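Local coordinates for protein putative nuclease YbcO (Escherichia coli K-12, PDB 3G27) that binds zinc and is probably a prophage-derived nuclease, though its activity is predicted rather than demonstrated, at residues Arg11-Gln14 and Val20-Gly23; Ala56-Asp59 and Arg63-His66; Pro46-Thr51 and Arg83-Trp88. All blocks are in the same frame, centred on the assembly; numbering follows the deposited sequence.

Contact 1: residues Arg11-Gln14 and Val20-Gly23. With ZN (zinc ion), chain B; CA (calcium ion), chain C.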
ATOM      1  N   ARG A  11     -10.920  -9.956  12.693  1.00 40.20           N
ATOM      2  CA  ARG A  11     -11.385  -8.759  12.040  1.00 39.85           C
ATOM      3  C   ARG A  11     -11.755  -9.078  10.602  1.00 38.82           C
ATOM      4  O   ARG A  11     -11.340 -10.081  10.027  1.00 38.53           O
ATOM      5  CB  ARG A  11     -10.291  -7.700  12.025  1.00 40.32           C
ATOM      6  CG  ARG A  11      -9.917  -7.132  13.360  1.00 42.87           C
ATOM      7  CD  ARG A  11     -10.455  -5.747  13.494  1.00 46.51           C
ATOM      8  NE  ARG A  11      -9.756  -4.975  14.514  1.00 49.81           N
ATOM      9  CZ  ARG A  11     -10.041  -3.710  14.791  1.00 52.26           C
ATOM     10  NH1 ARG A  11      -9.374  -3.064  15.748  1.00 53.11           N
ATOM     11  NH2 ARG A  11     -11.010  -3.090  14.107  1.00 53.90           N
ATOM     12  N   GLU A  12     -12.489  -8.157  10.012  1.00 38.04           N
ATOM     13  CA  GLU A  12     -12.872  -8.226   8.615  1.00 38.29           C
ATOM     14  C   GLU A  12     -11.698  -8.140   7.631  1.00 36.36           C
ATOM     15  O   GLU A  12     -10.792  -7.323   7.794  1.00 35.38           O
ATOM     16  CB  GLU A  12     -13.845  -7.078   8.327  1.00 39.42           C
ATOM     17  CG  GLU A  12     -14.548  -7.178   6.991  1.00 43.96           C
ATOM     18  CD  GLU A  12     -16.039  -6.890   7.099  1.00 50.72           C
ATOM     19  OE1 GLU A  12     -16.442  -5.679   7.144  1.00 53.51           O
ATOM     20  OE2 GLU A  12     -16.798  -7.904   7.146  1.00 55.06           O
ATOM     21  N   CYS A  13     -11.748  -8.968   6.584  1.00 34.45           N
ATOM     22  CA  CYS A  13     -10.742  -8.945   5.524  1.00 32.66           C
ATOM     23  C   CYS A  13     -10.748  -7.581   4.871  1.00 32.16           C
ATOM     24  O   CYS A  13     -11.800  -7.076   4.517  1.00 30.96           O
ATOM     25  CB  CYS A  13     -11.055 -10.014   4.477  1.00 32.44           C
ATOM     26  SG  CYS A  13      -9.838 -10.201   3.176  1.00 30.09           S
ATOM     27  N   GLN A  14      -9.565  -6.988   4.725  1.00 31.93           N
ATOM     28  CA  GLN A  14      -9.409  -5.712   4.032  1.00 31.42           C
ATOM     29  C   GLN A  14      -8.933  -5.870   2.594  1.00 30.93           C
ATOM     30  O   GLN A  14      -8.845  -4.882   1.886  1.00 29.57           O
ATOM     31  CB  GLN A  14      -8.450  -4.812   4.799  1.00 31.98           C
ATOM     32  CG  GLN A  14      -8.920  -4.468   6.194  1.00 32.11           C
ATOM     33  CD  GLN A  14     -10.270  -3.744   6.170  1.00 34.89           C
ATOM     34  OE1 GLN A  14     -10.417  -2.718   5.513  1.00 36.16           O
ATOM     35  NE2 GLN A  14     -11.264  -4.298   6.871  1.00 33.06           N
ATOM     36  N   VAL A  20     -12.591 -14.804  -4.714  1.00 28.56           N
ATOM     37  CA  VAL A  20     -11.577 -15.388  -3.850  1.00 28.78           C
ATOM     38  C   VAL A  20     -11.873 -15.207  -2.342  1.00 28.84           C
ATOM     39  O   VAL A  20     -11.753 -16.150  -1.545  1.00 30.41           O
ATOM     40  CB  VAL A  20     -10.136 -14.821  -4.228  1.00 28.77           C
ATOM     41  CG1 VAL A  20      -9.120 -15.265  -3.222  1.00 26.85           C
ATOM     42  CG2 VAL A  20      -9.736 -15.204  -5.645  1.00 26.36           C
ATOM     43  N   CYS A  21     -12.264 -14.005  -1.957  1.00 28.61           N
ATOM     44  CA  CYS A  21     -12.559 -13.713  -0.568  1.00 28.75           C
ATOM     45  C   CYS A  21     -13.577 -14.688  -0.044  1.00 28.41           C
ATOM     46  O   CYS A  21     -14.566 -14.991  -0.723  1.00 29.37           O
ATOM     47  CB  CYS A  21     -13.104 -12.286  -0.398  1.00 28.16           C
ATOM     48  SG  CYS A  21     -12.931 -11.586   1.338  1.00 30.33           S
ATOM     49  N   ASN A  22     -13.360 -15.168   1.172  1.00 28.47           N
ATOM     50  CA  ASN A  22     -14.387 -15.929   1.844  1.00 28.62           C
ATOM     51  C   ASN A  22     -15.301 -15.064   2.742  1.00 29.35           C
ATOM     52  O   ASN A  22     -16.338 -15.504   3.173  1.00 29.28           O
ATOM     53  CB  ASN A  22     -13.814 -17.160   2.582  1.00 28.77           C
ATOM     54  CG  ASN A  22     -12.891 -16.816   3.739  1.00 27.74           C
ATOM     55  OD1 ASN A  22     -13.098 -15.854   4.476  1.00 29.97           O
ATOM     56  ND2 ASN A  22     -11.876 -17.629   3.916  1.00 25.38           N
ATOM     57  N   GLY A  23     -14.899 -13.834   3.029  1.00 29.84           N
ATOM     58  CA  GLY A  23     -15.693 -12.931   3.849  1.00 30.36           C
ATOM     59  C   GLY A  23     -15.910 -13.346   5.296  1.00 30.38           C
ATOM     60  O   GLY A  23     -16.824 -12.827   5.961  1.00 30.79           O
TER
HETATM   61 ZN    ZN B  97     -10.675 -11.956   1.796  1.00 38.54          ZN
HETATM   62 CA    CA C  98     -15.760 -16.672  -2.072  1.00 38.85          CA
HETATM   63  O   HOH W   1     -13.729 -17.849  -1.016  1.00 30.91           O
HETATM   64  O   HOH W   2     -17.233 -16.282  -0.257  1.00 26.03           O
HETATM   65  O   HOH W   3     -16.557 -14.230  -2.599  1.00 29.39           O
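Cys13 and Cys21 supply two of the four thiolates of a Cys4 zinc site, and the meeting of 11-14 with 20-23 is made almost wholly through the metal. Zinc lies 2.4 Å from Cys13 SG and 2.3 Å from Cys21 SG, and the angle between the two bonds is about 110°, close to the tetrahedral value. The sulfurs themselves stay 3.9 Å apart, Cys13 SG to Cys21 SG. No hydrogen bond crosses between the segments and they bury just 82 Å² against each other, so the metal is the principal link between them. In both cysteines SG is swung anti to the backbone N (chi1 -175° in Cys13), which turns each sulfur beside its own carbonyl carbon and onto the ion. Cys54, just after strand 50-53, and Cys57, in the first turns of helix 55-61, complete the tetrahedron; zinc thereby ties the irregular N-terminal region to a beta-beta-alpha unit, consistent with a His-Me finger nuclease. The weak bond from Gly23 N to Cys21 SG, 3.4 Å long, would be expected to draw some charge off that thiolate. On the 11-14 side, Gln14 NE2 donates to Glu12 O from above its carbonyl plane. Cys21 also serves a second metal: its O binds calcium at 2.5 Å, alongside Gly19 O and three waters, one of which donates to Val20 O at 2.7 Å.

Contact 2: residues Ala56-Asp59 and Arg63-His66. With ZN (zinc ion), chain B; EDO (1,2-ethanediol), chain D.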
ATOM      1  N   ALA A  56      -8.405 -17.201   2.403  1.00 27.84           N
ATOM      2  CA  ALA A  56      -8.414 -17.290   0.944  1.00 28.35           C
ATOM      3  C   ALA A  56      -7.627 -16.176   0.295  1.00 28.27           C
ATOM      4  O   ALA A  56      -6.823 -16.384  -0.601  1.00 27.70           O
ATOM      5  CB  ALA A  56      -9.851 -17.253   0.454  1.00 28.33           C
ATOM      6  N   CYS A  57      -7.890 -14.963   0.734  1.00 29.42           N
ATOM      7  CA  CYS A  57      -7.170 -13.809   0.186  1.00 29.68           C
ATOM      8  C   CYS A  57      -5.695 -13.878   0.540  1.00 29.34           C
ATOM      9  O   CYS A  57      -4.845 -13.544  -0.253  1.00 29.54           O
ATOM     10  CB  CYS A  57      -7.797 -12.507   0.697  1.00 29.53           C
ATOM     11  SG  CYS A  57      -9.306 -12.064  -0.153  1.00 30.22           S
ATOM     12  N   HIS A  58      -5.382 -14.365   1.738  1.00 29.33           N
ATOM     13  CA  HIS A  58      -4.007 -14.532   2.135  1.00 28.28           C
ATOM     14  C   HIS A  58      -3.280 -15.477   1.174  1.00 27.83           C
ATOM     15  O   HIS A  58      -2.217 -15.157   0.677  1.00 28.00           O
ATOM     16  CB  HIS A  58      -4.002 -15.088   3.544  1.00 28.97           C
ATOM     17  CG  HIS A  58      -2.657 -15.185   4.161  1.00 29.75           C
ATOM     18  ND1 HIS A  58      -2.412 -15.987   5.253  1.00 31.80           N
ATOM     19  CD2 HIS A  58      -1.488 -14.562   3.869  1.00 31.59           C
ATOM     20  CE1 HIS A  58      -1.140 -15.849   5.606  1.00 31.38           C
ATOM     21  NE2 HIS A  58      -0.561 -14.996   4.780  1.00 29.96           N
ATOM     22  N   ASP A  59      -3.849 -16.648   0.902  1.00 26.98           N
ATOM     23  CA  ASP A  59      -3.215 -17.606  -0.010  1.00 26.39           C
ATOM     24  C   ASP A  59      -3.031 -17.025  -1.411  1.00 25.90           C
ATOM     25  O   ASP A  59      -2.019 -17.240  -2.038  1.00 26.30           O
ATOM     26  CB  ASP A  59      -4.004 -18.884  -0.064  1.00 26.21           C
ATOM     27  CG  ASP A  59      -3.962 -19.664   1.251  1.00 27.36           C
ATOM     28  OD1 ASP A  59      -3.061 -19.396   2.064  1.00 27.96           O
ATOM     29  OD2 ASP A  59      -4.818 -20.573   1.469  1.00 28.80           O
ATOM     30  N   ARG A  63       0.418 -15.829  -3.543  1.00 26.89           N
ATOM     31  CA  ARG A  63       0.533 -16.619  -4.797  1.00 26.02           C
ATOM     32  C   ARG A  63       0.599 -18.116  -4.565  1.00 25.17           C
ATOM     33  O   ARG A  63       1.022 -18.857  -5.438  1.00 24.84           O
ATOM     34  CB  ARG A  63       1.676 -16.141  -5.716  1.00 26.38           C
ATOM     35  CG  ARG A  63       1.777 -14.617  -5.901  1.00 27.44           C
ATOM     36  CD  ARG A  63       0.426 -13.949  -6.219  1.00 26.28           C
ATOM     37  NE  ARG A  63      -0.025 -14.277  -7.572  1.00 30.22           N
ATOM     38  CZ  ARG A  63      -1.296 -14.287  -7.974  1.00 31.39           C
ATOM     39  NH1 ARG A  63      -1.581 -14.584  -9.237  1.00 30.99           N
ATOM     40  NH2 ARG A  63      -2.288 -14.010  -7.126  1.00 33.04           N
ATOM     41  N   ARG A  64       0.143 -18.566  -3.402  1.00 25.47           N
ATOM     42  CA  ARG A  64      -0.094 -19.999  -3.186  1.00 24.62           C
ATOM     43  C   ARG A  64      -1.265 -20.464  -4.054  1.00 25.21           C
ATOM     44  O   ARG A  64      -1.318 -21.632  -4.493  1.00 26.52           O
ATOM     45  CB  ARG A  64      -0.327 -20.298  -1.709  1.00 24.23           C
ATOM     46  CG  ARG A  64       0.950 -20.292  -0.905  1.00 24.11           C
ATOM     47  CD  ARG A  64       0.743 -20.832   0.526  1.00 25.69           C
ATOM     48  NE  ARG A  64      -0.096 -19.932   1.304  1.00 24.40           N
ATOM     49  CZ  ARG A  64       0.326 -18.808   1.890  1.00 25.94           C
ATOM     50  NH1 ARG A  64       1.589 -18.421   1.830  1.00 26.14           N
ATOM     51  NH2 ARG A  64      -0.529 -18.051   2.545  1.00 26.98           N
ATOM     52  N   THR A  65      -2.179 -19.537  -4.336  1.00 25.71           N
ATOM     53  CA  THR A  65      -3.192 -19.711  -5.379  1.00 24.96           C
ATOM     54  C   THR A  65      -3.010 -18.580  -6.344  1.00 25.29           C
ATOM     55  O   THR A  65      -2.446 -17.543  -5.998  1.00 25.34           O
ATOM     56  CB  THR A  65      -4.656 -19.727  -4.822  1.00 24.57           C
ATOM     57  OG1 THR A  65      -4.974 -18.496  -4.128  1.00 23.71           O
ATOM     58  CG2 THR A  65      -4.870 -20.924  -3.907  1.00 23.37           C
ATOM     59  N   HIS A  66      -3.478 -18.783  -7.563  1.00 25.35           N
ATOM     60  CA  HIS A  66      -3.402 -17.758  -8.582  1.00 25.83           C
ATOM     61  C   HIS A  66      -4.729 -17.670  -9.354  1.00 26.03           C
ATOM     62  O   HIS A  66      -4.762 -17.681 -10.584  1.00 26.17           O
ATOM     63  CB  HIS A  66      -2.212 -18.031  -9.501  1.00 25.98           C
ATOM     64  CG  HIS A  66      -2.146 -19.448  -9.968  1.00 25.48           C
ATOM     65  ND1 HIS A  66      -1.535 -20.439  -9.232  1.00 25.80           N
ATOM     66  CD2 HIS A  66      -2.651 -20.050 -11.070  1.00 23.65           C
ATOM     67  CE1 HIS A  66      -1.660 -21.591  -9.863  1.00 25.55           C
ATOM     68  NE2 HIS A  66      -2.335 -21.384 -10.981  1.00 25.15           N
TER
HETATM   69 ZN    ZN B  97     -10.675 -11.956   1.796  1.00 38.54          ZN
HETATM   70  C1  EDO D  99      -5.876 -22.862  -9.536  1.00 49.81           C
HETATM   71  O1  EDO D  99      -6.289 -21.698 -10.281  1.00 56.36           O
HETATM   72  C2  EDO D  99      -5.520 -22.519  -8.089  1.00 47.43           C
HETATM   73  O2  EDO D  99      -4.615 -21.422  -7.986  1.00 41.89           O
HETATM   74  O   HOH W   4      -7.138 -18.458  -2.398  1.00 28.59           O
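Asp59 and Arg64 bring their CA atoms to within 5.1 Å as the chain leaves helix 55-61 through a Schellman motif, with Arg63 as the first non-helical residue at a positive phi of 70°. Asp59 O accepts Thr65 N at 3.3 Å in a fairly straight bond (160°), and a weak, bent one from Arg64 N; the same turn brings the Arg64 side chain back along the helix. Bent at chi3 (-67°), Arg64 forms a salt bridge with Asp59, gripping it side-on, NH2 at 2.9 Å and NE at 3.1 Å both reaching OD1. That oxygen lies in the guanidinium plane, but the carboxylate stands almost perpendicular to it, and NH2 uses the anti lone pair of OD1 whereas NE arrives from above the carboxylate plane. The guanidinium also meets His58 edge-on, with NH2 over the centre of the imidazole, 3.7 Å above its plane. Asp62 holds the other end of the group by a salt bridge to NH1. Next to His58 in the helix, Cys57 SG binds the zinc ion. Thr65 OG1 is hydrogen-bonded to Glu60 OE1, and a water donates at 2.8 Å both to Thr65 OG1 and to Ala56 O.

Contact 3: residues Pro46-Thr51 and Arg83-Trp88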
ATOM      1  N   PRO A  46       8.184  -6.345   8.503  1.00 43.40           N
ATOM      2  CA  PRO A  46       7.536  -5.681   9.627  1.00 42.43           C
ATOM      3  C   PRO A  46       6.023  -5.816   9.543  1.00 41.07           C
ATOM      4  O   PRO A  46       5.492  -5.919   8.447  1.00 40.87           O
ATOM      5  CB  PRO A  46       7.980  -4.221   9.481  1.00 42.57           C
ATOM      6  CG  PRO A  46       8.506  -4.087   8.069  1.00 42.70           C
ATOM      7  CD  PRO A  46       8.422  -5.415   7.388  1.00 43.18           C
ATOM      8  N   ASP A  47       5.362  -5.851  10.701  1.00 40.04           N
ATOM      9  CA  ASP A  47       3.901  -6.058  10.809  1.00 39.20           C
ATOM     10  C   ASP A  47       3.090  -4.855  10.325  1.00 38.18           C
ATOM     11  O   ASP A  47       1.906  -4.998   9.995  1.00 38.86           O
ATOM     12  CB  ASP A  47       3.487  -6.355  12.256  1.00 39.18           C
ATOM     13  CG  ASP A  47       3.999  -7.705  12.767  1.00 40.55           C
ATOM     14  OD1 ASP A  47       4.370  -8.597  11.962  1.00 41.89           O
ATOM     15  OD2 ASP A  47       4.025  -7.870  14.007  1.00 42.83           O
ATOM     16  N   LEU A  48       3.717  -3.675  10.321  1.00 36.49           N
ATOM     17  CA  LEU A  48       3.148  -2.482   9.709  1.00 34.97           C
ATOM     18  C   LEU A  48       2.862  -2.753   8.234  1.00 33.65           C
ATOM     19  O   LEU A  48       1.793  -2.434   7.739  1.00 33.53           O
ATOM     20  CB  LEU A  48       4.112  -1.289   9.875  1.00 34.83           C
ATOM     21  CG  LEU A  48       3.627   0.069   9.358  1.00 34.88           C
ATOM     22  CD1 LEU A  48       2.462   0.592  10.227  1.00 34.53           C
ATOM     23  CD2 LEU A  48       4.768   1.104   9.229  1.00 33.47           C
ATOM     24  N   ILE A  49       3.816  -3.378   7.556  1.00 32.39           N
ATOM     25  CA  ILE A  49       3.720  -3.643   6.126  1.00 31.59           C
ATOM     26  C   ILE A  49       2.970  -4.969   5.924  1.00 31.05           C
ATOM     27  O   ILE A  49       3.506  -5.968   5.438  1.00 30.19           O
ATOM     28  CB  ILE A  49       5.122  -3.613   5.453  1.00 31.32           C
ATOM     29  CG1 ILE A  49       5.704  -2.188   5.437  1.00 31.73           C
ATOM     30  CG2 ILE A  49       5.030  -4.056   3.994  1.00 30.46           C
ATOM     31  CD1 ILE A  49       5.832  -1.515   6.739  1.00 31.47           C
ATOM     32  N   ALA A  50       1.703  -4.941   6.317  1.00 30.84           N
ATOM     33  CA  ALA A  50       0.845  -6.124   6.344  1.00 30.96           C
ATOM     34  C   ALA A  50      -0.622  -5.681   6.249  1.00 30.61           C
ATOM     35  O   ALA A  50      -0.947  -4.512   6.509  1.00 30.50           O
ATOM     36  CB  ALA A  50       1.081  -6.936   7.623  1.00 30.08           C
ATOM     37  N   THR A  51      -1.475  -6.617   5.840  1.00 30.24           N
ATOM     38  CA  THR A  51      -2.923  -6.417   5.777  1.00 29.82           C
ATOM     39  C   THR A  51      -3.658  -7.529   6.515  1.00 29.47           C
ATOM     40  O   THR A  51      -3.169  -8.642   6.609  1.00 29.49           O
ATOM     41  CB  THR A  51      -3.424  -6.368   4.310  1.00 30.31           C
ATOM     42  OG1 THR A  51      -4.824  -6.048   4.293  1.00 29.29           O
ATOM     43  CG2 THR A  51      -3.157  -7.704   3.558  1.00 28.46           C
ATOM     44  N   ARG A  83      -5.910   0.256   4.171  1.00 29.82           N
ATOM     45  CA  ARG A  83      -7.114   0.145   5.012  1.00 29.89           C
ATOM     46  C   ARG A  83      -6.829  -0.355   6.436  1.00 29.29           C
ATOM     47  O   ARG A  83      -7.324   0.218   7.403  1.00 29.55           O
ATOM     48  CB  ARG A  83      -8.105  -0.777   4.348  1.00 30.66           C
ATOM     49  CG  ARG A  83      -8.599  -0.278   3.011  1.00 34.46           C
ATOM     50  CD  ARG A  83      -9.713  -1.179   2.487  1.00 40.35           C
ATOM     51  NE  ARG A  83      -9.982  -0.883   1.088  1.00 43.82           N
ATOM     52  CZ  ARG A  83     -10.034  -1.774   0.099  1.00 47.66           C
ATOM     53  NH1 ARG A  83      -9.854  -3.079   0.310  1.00 47.87           N
ATOM     54  NH2 ARG A  83     -10.279  -1.343  -1.137  1.00 50.58           N
ATOM     55  N   THR A  84      -6.022  -1.402   6.548  1.00 28.63           N
ATOM     56  CA  THR A  84      -5.539  -1.921   7.833  1.00 28.08           C
ATOM     57  C   THR A  84      -4.801  -0.905   8.685  1.00 28.84           C
ATOM     58  O   THR A  84      -5.073  -0.777   9.871  1.00 28.84           O
ATOM     59  CB  THR A  84      -4.605  -3.096   7.597  1.00 27.85           C
ATOM     60  OG1 THR A  84      -5.298  -4.073   6.797  1.00 26.57           O
ATOM     61  CG2 THR A  84      -4.138  -3.711   8.908  1.00 25.37           C
ATOM     62  N   GLN A  85      -3.852  -0.196   8.091  1.00 29.60           N
ATOM     63  CA  GLN A  85      -3.126   0.860   8.799  1.00 30.11           C
ATOM     64  C   GLN A  85      -4.086   1.950   9.204  1.00 30.33           C
ATOM     65  O   GLN A  85      -3.968   2.515  10.285  1.00 29.98           O
ATOM     66  CB  GLN A  85      -1.995   1.424   7.935  1.00 30.29           C
ATOM     67  CG  GLN A  85      -0.862   0.394   7.636  1.00 30.85           C
ATOM     68  CD  GLN A  85       0.192   0.909   6.663  1.00 31.02           C
ATOM     69  OE1 GLN A  85       0.177   2.073   6.260  1.00 34.12           O
ATOM     70  NE2 GLN A  85       1.135   0.057   6.318  1.00 31.03           N
ATOM     71  N   VAL A  86      -5.064   2.235   8.355  1.00 31.09           N
ATOM     72  CA  VAL A  86      -6.056   3.234   8.701  1.00 31.85           C
ATOM     73  C   VAL A  86      -6.904   2.767   9.894  1.00 32.85           C
ATOM     74  O   VAL A  86      -7.239   3.565  10.764  1.00 32.70           O
ATOM     75  CB  VAL A  86      -6.974   3.586   7.525  1.00 32.07           C
ATOM     76  CG1 VAL A  86      -8.250   4.270   8.054  1.00 31.82           C
ATOM     77  CG2 VAL A  86      -6.248   4.469   6.514  1.00 30.54           C
ATOM     78  N   ILE A  87      -7.238   1.484   9.931  1.00 33.43           N
ATOM     79  CA  ILE A  87      -7.896   0.896  11.105  1.00 34.47           C
ATOM     80  C   ILE A  87      -7.027   1.041  12.370  1.00 36.07           C
ATOM     81  O   ILE A  87      -7.535   1.440  13.425  1.00 35.34           O
ATOM     82  CB  ILE A  87      -8.202  -0.590  10.892  1.00 33.99           C
ATOM     83  CG1 ILE A  87      -9.353  -0.768   9.910  1.00 32.93           C
ATOM     84  CG2 ILE A  87      -8.514  -1.263  12.202  1.00 34.95           C
ATOM     85  CD1 ILE A  87      -9.507  -2.215   9.442  1.00 32.76           C
ATOM     86  N   TRP A  88      -5.734   0.714  12.256  1.00 37.80           N
ATOM     87  CA  TRP A  88      -4.788   0.819  13.381  1.00 39.58           C
ATOM     88  C   TRP A  88      -4.713   2.231  13.912  1.00 41.36           C
ATOM     89  O   TRP A  88      -4.571   2.445  15.115  1.00 41.02           O
ATOM     90  CB  TRP A  88      -3.366   0.419  12.971  1.00 39.56           C
ATOM     91  CG  TRP A  88      -3.160  -0.989  12.541  1.00 41.16           C
ATOM     92  CD1 TRP A  88      -2.097  -1.472  11.830  1.00 42.36           C
ATOM     93  CD2 TRP A  88      -4.024  -2.110  12.773  1.00 43.10           C
ATOM     94  NE1 TRP A  88      -2.238  -2.817  11.610  1.00 42.91           N
ATOM     95  CE2 TRP A  88      -3.413  -3.236  12.175  1.00 43.49           C
ATOM     96  CE3 TRP A  88      -5.256  -2.278  13.427  1.00 43.64           C
ATOM     97  CZ2 TRP A  88      -3.992  -4.509  12.210  1.00 43.76           C
ATOM     98  CZ3 TRP A  88      -5.833  -3.550  13.450  1.00 43.70           C
ATOM     99  CH2 TRP A  88      -5.196  -4.645  12.850  1.00 43.77           C
TER
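Leu48 and Gln85 provide the direct hydrogen bond between the turn leading into strand 50-53 and the long helix 70-90. Gln85 NE2 donates to Leu48 O at 2.9 Å with an N-H...O angle of 155°. The acceptor lies near the amide plane of Gln85, while the donor sits above the carbonyl plane of Leu48 (52° out of it). Leu48 O has a second donor, since Ile49 is the centre of an inverse gamma turn that closes with a weak bond from Ala50 N. The Gln85 chain is extended beyond CG, carrying its amide far enough from the helix to make a further hydrogen bond, from NE2 to Gln85 OE1 of the second subunit. In the same turn, Asp47 OD1 is hydrogen-bonded to His32 NE2, the predicted proton acceptor.

Two threonines come close beside this. Thr84 points at the strand, and its OG1 lies 3.2 Å from Thr51 OG1, the side chains crossing at about a right angle. Thr84 OG1 has hydrogen bonds to Gly80 O and Ile52 N, the latter joining the helix to the strand backbone.

Van der Waals contact adds carbon-to-polar-atom approaches: Leu48 CG lies against Gln85 NE2 at 3.9 Å, and Thr84 CB approaches Ala50 O at 4.1 Å.

With partners on Leu48 and across the subunit boundary, the buried Gln85 amide should have its rotation fixed, which places this polar bond at an interface where the turn itself also packs on the second subunit.

How the contacts relate
Contacts 1 and 2 share the zinc ion: their centres are 12 Å apart, and Cys13 SG lies 3.9 Å from Cys57 SG, so the helix whose C-terminal exit contact 2 forms also carries, nearer its start, a ligand of the site in contact 1. Contact 1 reaches contact 3, 15 Å away between centres, through a probable hydrogen bond of 2.6 Å from Arg83 NH1 to Gln14 O. Contacts 2 and 3 do not touch, with centres 19 Å apart, but contact 2 is nested within the loop that contact 3 closes. His32, the predicted proton acceptor, is near both: its side chain is about 4 Å from that of Ala50 and about 7 Å from that of His58.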